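Local atomic coordinates of putative uncharacterized protein (Ustilago maydis, PDB entry 4GNX), a protein that is probably the smallest subunit of replication protein A, the three-subunit complex that binds single-stranded DNA. Residues 1-6 against 17-22; 5-10 against 97-102; 32-37 against 44-49. All blocks are in the same frame, centred on the assembly; numbering follows the deposited sequence.

Interaction 1: 1-6 against 17-22; sequences MEKPTP and VGQTVR
Residues 3-6 run at 56° to residues 19-22, which lead into strand 20-31, and the two backbones come closest at Thr5 and Val21, whose CA atoms lie 5.1 Å apart. Arg22 N donates a backbone hydrogen bond to Pro6 O, 3.0 Å long, bent at the hydrogen (143°) but with the donor nearly on the C=O axis (166°). Arg22 also pairs through its backbone with Ile8, so this bond opens the short parallel pairing by which the N-terminal strand 7-8 is added to strand 20-31, the long first strand of the OB-fold barrel. Thr5 buries the largest area of any residue here. Its CG2, anti to the backbone N, reaches the strand backbone 3.3 Å from Val21 C and touches Arg22 CB at 3.6 Å. The same methyl stands 4.1 Å above the guanidinium plane of Arg22, towards the rim. That group is held from elsewhere, by Thr64 OG1 and by a salt bridge to Glu60 of a neighbouring subunit. Pro6 CG adds a looser apolar touch on Val21 CG1. Lys3, bent at chi2 and chi3, crosses Gln19 at about a right angle, and its NZ makes a weak hydrogen bond to Gln19 OE1 (3.0 Å).

Interaction 2: 5-10 against 97-102; sequences TPLINS and ENVVQI
Leu7 is the first residue of the N-terminal segment to meet helix 93-104, and its CA lies 6.0 Å from that of Val100. With CG anti to the backbone N (chi1 -163°), its side chain crosses both helix valines obliquely: CG meets Val100 CG2 at 4.1 Å, while the branch CD2 extends to Val99 CG1, also at 4.1 Å. The carbonyl contributes too, since Leu7 O rests against the fork of Val100, 3.7 Å from CG1 and 3.8 Å from CG2. This places the helix C-terminal to the OB-fold barrel against the short strand 7-8. The same helix turns Val99 and Ile102 to Leu125 of one neighbouring subunit and Asn98 to Val437 of another, consistent with the helical bundle that joins the three subunits of replication protein A. Ile8 points away from the helix and packs on Leu13 and Tyr16. Asn9 turns back to the helix, with CG in the crowded position between the backbone N and the carbonyl carbon (chi1 57°). Its amide plane is 18° from the carboxylate plane of Glu97, which is bent at chi2 and whose OE1 comes within 3.9 Å of Asn9 CB and is hydrogen-bonded to Ser40 OG.

Interaction 3: 32-37 against 44-49; sequences GNTLLM and NVEIAM
Met37 leaves its strand extended, with CG anti to the backbone N, and bends only at chi3 (-65°); this carries CE obliquely across to Ile47 CD1, 3.7 Å away. Strands 34-39 and 44-48 form an antiparallel beta hairpin of the OB-fold barrel, and their short segments run at 155° with axes 4.7 Å apart. Leu35-Ile47 and Met37-Val45 are the hydrogen-bonded pairs. Leu35 N to Ile47 O and Ile47 N to Leu35 O both measure 2.8 Å, and each donor lies in the plane of its acceptor carbonyl. Beyond the strand, Met49 N extends the ladder to Asn33 O. Leu35, Met37, Val45 and Ile47 share the buried face, where Phe74, Val61 and Val63 of other strands meet them. Leu35 and Ile47 lie there side by side, CD2 against CG1 at 4.1 Å. Thr34, Leu36, Glu46 and Ala48 occupy the other face, where Thr34 CG2 packs on Glu46 CG at 3.9 Å. The backbone of Ala48 also bonds to Phe74 and Ala76, which ties the hairpin to strand 73-81. Met49 closes the end of the buried row: bends at chi2 and chi3 curl its chain back, so that CE touches Leu35 CB at 3.5 Å.

Overall arrangement
The three contacts share one curled sheet. Interactions 1 and 2 start from the same N-terminal stretch, share Thr5 and Pro6, and have centres about 13 Å apart; they meet where Ile8 N lies 2.9 Å from Arg22 O, a probable hydrogen bond. Interaction 3 has its centre about 19 Å from each of the others. It follows interaction 1 in sequence, is nested within the loop closed by interaction 2, and touches the latter through Ser10 CB and Val45 CG2. Strand 20-31 neighbours both 7-8 and 34-39, so it links the N-terminal edge to the hairpin. Strand 7-8, paired to 20-31 and packed on helix 93-104, connects the barrel to that helix, which contacts both other subunits.

Interaction 1: 1-6 against 17-22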
loop_
_atom_site.group_PDB
_atom_site.type_symbol
_atom_site.label_atom_id
_atom_site.label_comp_id
_atom_site.label_asym_id
_atom_site.label_seq_id
_atom_site.Cartn_x
_atom_site.Cartn_y
_atom_site.Cartn_z
ATOM N N MET A 1 33.360 0.246 -11.976
ATOM C CA MET A 1 32.125 -0.169 -12.694
ATOM C C MET A 1 31.081 -0.615 -11.677
ATOM O O MET A 1 29.963 -0.097 -11.622
ATOM C CB MET A 1 32.425 -1.319 -13.665
ATOM C CG MET A 1 31.453 -1.414 -14.838
ATOM S SD MET A 1 31.042 -3.103 -15.335
ATOM C CE MET A 1 29.610 -3.470 -14.307
ATOM N N GLU A 2 31.467 -1.581 -10.858
ATOM C CA GLU A 2 30.566 -2.192 -9.903
ATOM C C GLU A 2 29.536 -3.024 -10.626
ATOM O O GLU A 2 28.578 -2.497 -11.185
ATOM C CB GLU A 2 29.900 -1.162 -8.978
ATOM C CG GLU A 2 29.743 -1.689 -7.564
ATOM C CD GLU A 2 31.081 -2.040 -6.933
ATOM O OE1 GLU A 2 31.954 -2.621 -7.642
ATOM O OE2 GLU A 2 31.259 -1.735 -5.723
ATOM N N LYS A 3 29.788 -4.331 -10.619
ATOM C CA LYS A 3 28.845 -5.329 -11.069
ATOM C C LYS A 3 27.725 -5.422 -10.062
ATOM O O LYS A 3 27.975 -5.473 -8.858
ATOM C CB LYS A 3 29.517 -6.699 -11.162
ATOM C CG LYS A 3 29.784 -7.185 -12.573
ATOM C CD LYS A 3 29.535 -8.683 -12.699
ATOM C CE LYS A 3 30.439 -9.488 -11.780
ATOM N NZ LYS A 3 30.030 -10.915 -11.680
ATOM N N PRO A 4 26.483 -5.450 -10.546
ATOM C CA PRO A 4 25.369 -5.729 -9.666
ATOM C C PRO A 4 25.636 -6.989 -8.868
ATOM O O PRO A 4 26.281 -7.904 -9.368
ATOM C CB PRO A 4 24.212 -5.938 -10.641
ATOM C CG PRO A 4 24.532 -4.995 -11.756
ATOM C CD PRO A 4 26.035 -5.028 -11.887
ATOM N N THR A 5 25.158 -7.003 -7.625
ATOM C CA THR A 5 25.234 -8.166 -6.767
ATOM C C THR A 5 23.831 -8.702 -6.462
ATOM O O THR A 5 23.211 -8.270 -5.501
ATOM C CB THR A 5 26.013 -7.823 -5.486
ATOM O OG1 THR A 5 27.393 -7.704 -5.822
ATOM C CG2 THR A 5 25.896 -8.921 -4.449
ATOM N N PRO A 6 23.325 -9.653 -7.279
ATOM C CA PRO A 6 21.990 -10.231 -7.076
ATOM C C PRO A 6 21.650 -10.578 -5.623
ATOM O O PRO A 6 22.497 -11.117 -4.894
ATOM C CB PRO A 6 22.024 -11.524 -7.931
ATOM C CG PRO A 6 23.437 -11.695 -8.352
ATOM C CD PRO A 6 24.015 -10.314 -8.398
ATOM N N VAL A 17 27.675 -19.697 -9.918
ATOM C CA VAL A 17 28.951 -20.249 -9.521
ATOM C C VAL A 17 30.091 -19.304 -9.937
ATOM O O VAL A 17 30.148 -18.833 -11.081
ATOM C CB VAL A 17 29.143 -21.686 -10.032
ATOM C CG1 VAL A 17 30.532 -22.171 -9.705
ATOM C CG2 VAL A 17 28.108 -22.600 -9.398
ATOM N N GLY A 18 30.958 -18.993 -8.978
ATOM C CA GLY A 18 32.076 -18.081 -9.189
ATOM C C GLY A 18 31.733 -16.599 -9.140
ATOM O O GLY A 18 32.569 -15.754 -9.439
ATOM N N GLN A 19 30.511 -16.271 -8.760
ATOM C CA GLN A 19 30.085 -14.880 -8.754
ATOM C C GLN A 19 29.734 -14.412 -7.359
ATOM O O GLN A 19 29.430 -15.209 -6.468
ATOM C CB GLN A 19 28.880 -14.677 -9.657
ATOM C CG GLN A 19 29.044 -15.186 -11.067
ATOM C CD GLN A 19 29.504 -14.093 -11.982
ATOM O OE1 GLN A 19 30.713 -13.842 -12.122
ATOM N NE2 GLN A 19 28.545 -13.433 -12.627
ATOM N N THR A 20 29.782 -13.102 -7.183
ATOM C CA THR A 20 29.541 -12.509 -5.895
ATOM C C THR A 20 28.069 -12.284 -5.744
ATOM O O THR A 20 27.473 -11.584 -6.554
ATOM C CB THR A 20 30.261 -11.174 -5.785
ATOM O OG1 THR A 20 31.668 -11.426 -5.765
ATOM C CG2 THR A 20 29.869 -10.481 -4.511
ATOM N N VAL A 21 27.477 -12.883 -4.725
ATOM C CA VAL A 21 26.070 -12.655 -4.480
ATOM C C VAL A 21 25.807 -11.995 -3.126
ATOM O O VAL A 21 26.734 -11.711 -2.341
ATOM C CB VAL A 21 25.270 -13.959 -4.560
ATOM C CG1 VAL A 21 25.410 -14.599 -5.937
ATOM C CG2 VAL A 21 25.692 -14.898 -3.444
ATOM N N ARG A 22 24.530 -11.766 -2.855
ATOM C CA ARG A 22 24.102 -11.221 -1.589
ATOM C C ARG A 22 22.965 -12.090 -1.111
ATOM O O ARG A 22 22.076 -12.412 -1.886
ATOM C CB ARG A 22 23.633 -9.802 -1.803
ATOM C CG ARG A 22 23.325 -9.056 -0.527
ATOM C CD ARG A 22 23.463 -7.550 -0.755
ATOM N NE ARG A 22 24.869 -7.148 -0.765
ATOM C CZ ARG A 22 25.303 -5.962 -1.161
ATOM N NH1 ARG A 22 24.439 -5.058 -1.577
ATOM N NH2 ARG A 22 26.604 -5.680 -1.149
#

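Interaction 2: 5-10 against 97-102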
loop_
_atom_site.group_PDB
_atom_site.type_symbol
_atom_site.label_atom_id
_atom_site.label_comp_id
_atom_site.label_asym_id
_atom_site.label_seq_id
_atom_site.Cartn_x
_atom_site.Cartn_y
_atom_site.Cartn_z
ATOM N N THR A 5 25.158 -7.003 -7.625
ATOM C CA THR A 5 25.234 -8.166 -6.767
ATOM C C THR A 5 23.831 -8.702 -6.462
ATOM O O THR A 5 23.211 -8.270 -5.501
ATOM C CB THR A 5 26.013 -7.823 -5.486
ATOM O OG1 THR A 5 27.393 -7.704 -5.822
ATOM C CG2 THR A 5 25.896 -8.921 -4.449
ATOM N N PRO A 6 23.325 -9.653 -7.279
ATOM C CA PRO A 6 21.990 -10.231 -7.076
ATOM C C PRO A 6 21.650 -10.578 -5.623
ATOM O O PRO A 6 22.497 -11.117 -4.894
ATOM C CB PRO A 6 22.024 -11.524 -7.931
ATOM C CG PRO A 6 23.437 -11.695 -8.352
ATOM C CD PRO A 6 24.015 -10.314 -8.398
ATOM N N LEU A 7 20.411 -10.283 -5.228
ATOM C CA LEU A 7 19.845 -10.740 -3.949
ATOM C C LEU A 7 19.254 -12.075 -4.225
ATOM O O LEU A 7 18.300 -12.174 -4.995
ATOM C CB LEU A 7 18.719 -9.816 -3.495
ATOM C CG LEU A 7 18.287 -9.881 -2.040
ATOM C CD1 LEU A 7 19.426 -9.497 -1.097
ATOM C CD2 LEU A 7 17.077 -8.988 -1.836
ATOM N N ILE A 8 19.798 -13.117 -3.619
ATOM C CA ILE A 8 19.352 -14.446 -3.998
ATOM C C ILE A 8 18.927 -15.299 -2.802
ATOM O O ILE A 8 19.173 -14.940 -1.649
ATOM C CB ILE A 8 20.397 -15.159 -4.911
ATOM C CG1 ILE A 8 21.595 -15.638 -4.103
ATOM C CG2 ILE A 8 20.823 -14.252 -6.066
ATOM C CD1 ILE A 8 22.160 -16.934 -4.614
ATOM N N ASN A 9 18.234 -16.393 -3.094
ATOM C CA ASN A 9 17.957 -17.402 -2.110
ATOM C C ASN A 9 18.795 -18.636 -2.448
ATOM O O ASN A 9 19.596 -18.598 -3.390
ATOM C CB ASN A 9 16.450 -17.685 -2.024
ATOM C CG ASN A 9 15.821 -18.105 -3.358
ATOM O OD1 ASN A 9 14.684 -17.732 -3.640
ATOM N ND2 ASN A 9 16.524 -18.919 -4.151
ATOM N N SER A 10 18.629 -19.717 -1.689
ATOM C CA SER A 10 19.519 -20.862 -1.810
ATOM C C SER A 10 19.375 -21.594 -3.161
ATOM O O SER A 10 20.319 -22.233 -3.648
ATOM C CB SER A 10 19.307 -21.824 -0.639
ATOM O OG SER A 10 17.956 -22.252 -0.524
ATOM N N GLU A 97 11.390 -13.159 0.590
ATOM C CA GLU A 97 11.301 -14.101 -0.503
ATOM C C GLU A 97 10.727 -13.385 -1.708
ATOM O O GLU A 97 11.221 -13.523 -2.839
ATOM C CB GLU A 97 10.480 -15.323 -0.119
ATOM C CG GLU A 97 10.313 -16.366 -1.227
ATOM C CD GLU A 97 11.622 -16.822 -1.886
ATOM O OE1 GLU A 97 12.674 -16.880 -1.199
ATOM O OE2 GLU A 97 11.594 -17.139 -3.107
ATOM N N ASN A 98 9.725 -12.558 -1.433
ATOM C CA ASN A 98 9.012 -11.844 -2.450
ATOM C C ASN A 98 9.849 -10.796 -3.141
ATOM O O ASN A 98 9.750 -10.588 -4.359
ATOM C CB ASN A 98 7.785 -11.229 -1.833
ATOM C CG ASN A 98 6.653 -12.221 -1.726
ATOM O OD1 ASN A 98 6.074 -12.620 -2.736
ATOM N ND2 ASN A 98 6.332 -12.635 -0.507
ATOM N N VAL A 99 10.683 -10.131 -2.364
ATOM C CA VAL A 99 11.561 -9.145 -2.915
ATOM C C VAL A 99 12.582 -9.832 -3.805
ATOM O O VAL A 99 12.917 -9.326 -4.871
ATOM C CB VAL A 99 12.215 -8.372 -1.787
ATOM C CG1 VAL A 99 13.312 -7.441 -2.310
ATOM C CG2 VAL A 99 11.124 -7.609 -1.062
ATOM N N VAL A 100 13.046 -11.013 -3.396
ATOM C CA VAL A 100 13.981 -11.756 -4.243
ATOM C C VAL A 100 13.343 -12.028 -5.599
ATOM O O VAL A 100 13.880 -11.618 -6.635
ATOM C CB VAL A 100 14.435 -13.070 -3.619
ATOM C CG1 VAL A 100 15.040 -13.980 -4.693
ATOM C CG2 VAL A 100 15.436 -12.775 -2.528
ATOM N N GLN A 101 12.190 -12.683 -5.575
ATOM C CA GLN A 101 11.494 -13.017 -6.774
ATOM C C GLN A 101 11.232 -11.790 -7.644
ATOM O O GLN A 101 11.468 -11.831 -8.862
ATOM C CB GLN A 101 10.191 -13.689 -6.410
ATOM C CG GLN A 101 10.288 -15.158 -6.069
ATOM C CD GLN A 101 8.904 -15.798 -6.121
ATOM O OE1 GLN A 101 8.186 -15.834 -5.107
ATOM N NE2 GLN A 101 8.493 -16.267 -7.318
ATOM N N ILE A 102 10.750 -10.703 -7.028
ATOM C CA ILE A 102 10.357 -9.491 -7.771
ATOM C C ILE A 102 11.577 -8.812 -8.375
ATOM O O ILE A 102 11.539 -8.349 -9.523
ATOM C CB ILE A 102 9.595 -8.483 -6.889
ATOM C CG1 ILE A 102 8.193 -8.994 -6.589
ATOM C CG2 ILE A 102 9.411 -7.174 -7.612
ATOM C CD1 ILE A 102 7.492 -8.312 -5.428
#

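Interaction 3: 32-37 against 44-49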
loop_
_atom_site.group_PDB
_atom_site.type_symbol
_atom_site.label_atom_id
_atom_site.label_comp_id
_atom_site.label_asym_id
_atom_site.label_seq_id
_atom_site.Cartn_x
_atom_site.Cartn_y
_atom_site.Cartn_z
ATOM N N GLY A 32 32.795 -22.896 14.355
ATOM C CA GLY A 32 34.074 -22.285 14.022
ATOM C C GLY A 32 33.888 -21.107 13.085
ATOM O O GLY A 32 33.188 -20.150 13.402
ATOM N N ASN A 33 34.514 -21.183 11.920
ATOM C CA ASN A 33 34.361 -20.163 10.894
ATOM C C ASN A 33 33.325 -20.548 9.848
ATOM O O ASN A 33 33.274 -19.969 8.790
ATOM C CB ASN A 33 35.710 -19.874 10.238
ATOM C CG ASN A 33 36.695 -19.217 11.192
ATOM O OD1 ASN A 33 36.506 -19.241 12.415
ATOM N ND2 ASN A 33 37.759 -18.621 10.635
ATOM N N THR A 34 32.488 -21.521 10.153
ATOM C CA THR A 34 31.409 -21.859 9.261
ATOM C C THR A 34 30.100 -21.412 9.884
ATOM O O THR A 34 29.876 -21.600 11.081
ATOM C CB THR A 34 31.388 -23.366 8.947
ATOM O OG1 THR A 34 32.679 -23.760 8.460
ATOM C CG2 THR A 34 30.341 -23.697 7.880
ATOM N N LEU A 35 29.243 -20.806 9.072
ATOM C CA LEU A 35 27.929 -20.396 9.513
ATOM C C LEU A 35 26.897 -21.202 8.763
ATOM O O LEU A 35 27.007 -21.375 7.544
ATOM C CB LEU A 35 27.725 -18.923 9.177
ATOM C CG LEU A 35 26.293 -18.399 9.177
ATOM C CD1 LEU A 35 25.779 -18.302 10.600
ATOM C CD2 LEU A 35 26.207 -17.045 8.500
ATOM N N LEU A 36 25.891 -21.691 9.476
ATOM C CA LEU A 36 24.743 -22.275 8.805
ATOM C C LEU A 36 23.555 -21.316 8.831
ATOM O O LEU A 36 23.100 -20.876 9.896
ATOM C CB LEU A 36 24.371 -23.637 9.377
ATOM C CG LEU A 36 23.515 -24.494 8.436
ATOM C CD1 LEU A 36 24.195 -24.708 7.092
ATOM C CD2 LEU A 36 23.206 -25.831 9.083
ATOM N N MET A 37 23.056 -21.011 7.638
ATOM C CA MET A 37 22.023 -20.013 7.460
ATOM C C MET A 37 20.755 -20.578 6.802
ATOM O O MET A 37 20.831 -21.362 5.850
ATOM C CB MET A 37 22.600 -18.903 6.608
ATOM C CG MET A 37 21.669 -17.736 6.414
ATOM S SD MET A 37 22.238 -16.615 5.128
ATOM C CE MET A 37 23.753 -16.022 5.889
ATOM N N ASN A 44 18.850 -24.216 3.446
ATOM C CA ASN A 44 20.002 -23.884 4.271
ATOM C C ASN A 44 21.241 -23.739 3.410
ATOM O O ASN A 44 21.275 -24.270 2.304
ATOM C CB ASN A 44 20.187 -24.928 5.372
ATOM C CG ASN A 44 19.152 -24.804 6.495
ATOM O OD1 ASN A 44 19.077 -25.656 7.361
ATOM N ND2 ASN A 44 18.360 -23.737 6.483
ATOM N N VAL A 45 22.228 -22.983 3.898
ATOM C CA VAL A 45 23.407 -22.582 3.115
ATOM C C VAL A 45 24.621 -22.527 4.040
ATOM O O VAL A 45 24.548 -21.945 5.134
ATOM C CB VAL A 45 23.235 -21.185 2.458
ATOM C CG1 VAL A 45 24.498 -20.762 1.727
ATOM C CG2 VAL A 45 22.098 -21.188 1.466
ATOM N N GLU A 46 25.734 -23.115 3.591
ATOM C CA GLU A 46 26.964 -23.167 4.379
ATOM C C GLU A 46 27.828 -21.968 3.998
ATOM O O GLU A 46 28.176 -21.808 2.829
ATOM C CB GLU A 46 27.695 -24.462 4.065
ATOM C CG GLU A 46 27.979 -25.365 5.254
ATOM C CD GLU A 46 28.519 -26.733 4.831
ATOM O OE1 GLU A 46 29.287 -26.806 3.844
ATOM O OE2 GLU A 46 28.184 -27.749 5.484
ATOM N N ILE A 47 28.159 -21.110 4.962
ATOM C CA ILE A 47 28.991 -19.929 4.671
ATOM C C ILE A 47 30.341 -19.987 5.394
ATOM O O ILE A 47 30.402 -20.220 6.597
ATOM C CB ILE A 47 28.288 -18.610 5.055
ATOM C CG1 ILE A 47 26.782 -18.670 4.759
ATOM C CG2 ILE A 47 28.971 -17.425 4.373
ATOM C CD1 ILE A 47 26.295 -17.660 3.741
ATOM N N ALA A 48 31.417 -19.784 4.646
ATOM C CA ALA A 48 32.756 -19.766 5.206
ATOM C C ALA A 48 33.044 -18.336 5.594
ATOM O O ALA A 48 33.057 -17.433 4.752
ATOM C CB ALA A 48 33.783 -20.285 4.210
ATOM N N MET A 49 33.264 -18.140 6.885
ATOM C CA MET A 49 33.339 -16.827 7.480
ATOM C C MET A 49 34.777 -16.307 7.614
ATOM O O MET A 49 35.715 -17.076 7.859
ATOM C CB MET A 49 32.649 -16.891 8.844
ATOM C CG MET A 49 31.868 -15.648 9.249
ATOM S SD MET A 49 30.629 -15.058 8.071
ATOM C CE MET A 49 29.823 -16.610 7.674
#